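Local coordinates for protein putative modification methylase (Thermus thermophilus, PDB 2ZIE) that probably methylates cytosine at N4 in DNA, using S-adenosyl-L-methionine as the methyl donor, at residues Asp129-Ile134 with Met172-Gly177. Residues are numbered along the deposited sequence; the frame is centred on the assembly and turned at random.
Sequences DNLNPI and MQRKPG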
# COMPACT_ATOMS: atom_id res chain seq x y z
N ASP A 129 -7.94 10.43 -9.58
CA ASP A 129 -6.56 10.25 -10.01
C ASP A 129 -5.83 9.83 -8.74
O ASP A 129 -5.97 10.46 -7.69
CB ASP A 129 -5.94 11.55 -10.50
CG ASP A 129 -6.21 11.82 -11.96
OD1 ASP A 129 -6.56 10.87 -12.70
OD2 ASP A 129 -6.05 12.99 -12.37
N ASN A 130 -5.05 8.77 -8.82
CA ASN A 130 -4.33 8.32 -7.65
C ASN A 130 -3.01 9.06 -7.49
O ASN A 130 -2.30 9.29 -8.46
CB ASN A 130 -4.06 6.83 -7.74
CG ASN A 130 -3.29 6.32 -6.56
OD1 ASN A 130 -3.81 6.30 -5.44
ND2 ASN A 130 -2.05 5.93 -6.78
N LEU A 131 -2.70 9.44 -6.26
CA LEU A 131 -1.45 10.11 -5.94
C LEU A 131 -0.73 9.20 -4.94
O LEU A 131 -1.36 8.32 -4.35
CB LEU A 131 -1.71 11.47 -5.30
CG LEU A 131 -2.54 12.45 -6.13
CD1 LEU A 131 -2.48 13.82 -5.48
CD2 LEU A 131 -2.02 12.53 -7.55
N ASN A 132 0.57 9.39 -4.75
CA ASN A 132 1.28 8.54 -3.81
C ASN A 132 0.79 8.79 -2.41
O ASN A 132 0.63 9.93 -2.00
CB ASN A 132 2.79 8.77 -3.85
CG ASN A 132 3.45 7.95 -4.92
OD1 ASN A 132 3.17 6.76 -5.07
ND2 ASN A 132 4.35 8.57 -5.68
N PRO A 133 0.53 7.71 -1.67
CA PRO A 133 0.04 7.80 -0.30
C PRO A 133 1.16 8.09 0.69
O PRO A 133 2.33 7.89 0.39
CB PRO A 133 -0.58 6.43 -0.09
CG PRO A 133 0.41 5.55 -0.80
CD PRO A 133 0.70 6.31 -2.08
N ILE A 134 0.79 8.57 1.86
CA ILE A 134 1.75 8.84 2.90
C ILE A 134 1.59 7.67 3.85
O ILE A 134 0.48 7.21 4.12
CB ILE A 134 1.45 10.14 3.65
CG1 ILE A 134 1.68 11.33 2.71
CG2 ILE A 134 2.35 10.27 4.88
CD1 ILE A 134 1.32 12.66 3.32
N MSE A 172 -4.51 9.12 -1.02
CA MSE A 172 -4.73 10.41 -1.63
C MSE A 172 -5.32 10.29 -3.03
O MSE A 172 -4.66 9.81 -3.95
CB MSE A 172 -3.41 11.15 -1.71
CG MSE A 172 -3.55 12.55 -1.27
SE MSE A 172 -2.51 12.82 0.36
CE MSE A 172 -0.91 13.56 -0.59
N GLN A 173 -6.56 10.74 -3.18
CA GLN A 173 -7.24 10.65 -4.45
C GLN A 173 -7.64 12.03 -4.92
O GLN A 173 -8.36 12.75 -4.24
CB GLN A 173 -8.48 9.75 -4.31
CG GLN A 173 -8.15 8.38 -3.75
CD GLN A 173 -7.17 7.63 -4.62
OE1 GLN A 173 -6.18 7.09 -4.14
NE2 GLN A 173 -7.45 7.58 -5.92
N ARG A 174 -7.16 12.38 -6.10
CA ARG A 174 -7.42 13.70 -6.64
C ARG A 174 -8.46 13.73 -7.75
O ARG A 174 -8.52 12.83 -8.59
CB ARG A 174 -6.10 14.28 -7.14
CG ARG A 174 -6.18 15.66 -7.73
CD ARG A 174 -4.79 16.16 -8.04
NE ARG A 174 -4.84 17.57 -8.41
CZ ARG A 174 -5.21 18.03 -9.61
NH1 ARG A 174 -5.57 17.18 -10.57
NH2 ARG A 174 -5.25 19.34 -9.84
N LYS A 175 -9.28 14.77 -7.74
CA LYS A 175 -10.28 14.95 -8.79
C LYS A 175 -9.61 15.83 -9.85
O LYS A 175 -9.14 16.93 -9.56
CB LYS A 175 -11.51 15.66 -8.25
CG LYS A 175 -12.61 15.78 -9.27
CD LYS A 175 -13.82 16.47 -8.70
CE LYS A 175 -14.91 16.58 -9.75
NZ LYS A 175 -16.12 17.22 -9.18
N PRO A 176 -9.54 15.34 -11.09
CA PRO A 176 -8.92 16.11 -12.17
C PRO A 176 -9.85 17.16 -12.75
O PRO A 176 -10.96 17.36 -12.25
CB PRO A 176 -8.56 15.04 -13.19
CG PRO A 176 -9.72 14.09 -13.06
CD PRO A 176 -9.91 13.99 -11.55
N GLY A 177 -9.41 17.85 -13.80
CA GLY A 177 -10.27 18.84 -14.43
C GLY A 177 -9.82 20.29 -14.39
O GLY A 177 -10.28 21.12 -15.18
O HOH W 1 -3.06 7.17 -2.43
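Asp129 and Arg174 form a hydrogen-bonded pair where two neighbouring antiparallel strands, 129-137 and 167-174, meet in the mixed sheet of this Rossmann-like methyltransferase domain. Strand 167-174 lies between strands 91-102 and 129-137 in the sheet, so the contact is a buried piece of it, away from the S-adenosyl-L-methionine site. Two nearly straight backbone bonds close the pair: Asp129 N donates to Arg174 O at 2.7 Å, and Arg174 N returns a bond to Asp129 O at 2.8 Å. Further along, Leu131 N reaches Met172 O at 3.1 Å, but the return bond between these two residues is replaced by a water that donates to Leu131 O and accepts from Met172 N; direct pairing resumes at Ile134 with Ile170.

On the face that carries Asp129, Leu131, Met172 (a selenomethionine) and Arg174, the apolar parts mesh. Leu131 CB lies 4.0 Å from Met172 CB, while Leu131 CD1 rests against Arg174 CB and CD. Arginine suits this place because its methylenes cover the leucine while the extended chain, with CG anti to the backbone N (chi1 -180°), carries the guanidinium away from the strand pair. The other face holds Asn130 and Gln173, whose amide planes are inclined by 22° to each other. Asparagine fits a buried position at the dimer interface, for its amide is satisfied at both ends: OD1 accepts from Gln120 of helix 115-125, and ND2 donates to Val112 O of the second subunit.

Asp129 also serves the dimer, its carboxylate forming a salt bridge with Arg109 of the second subunit. Past the strand end the ring of Pro176 packs beside this carboxylate, its CB 3.3 Å from Asp129 OD2.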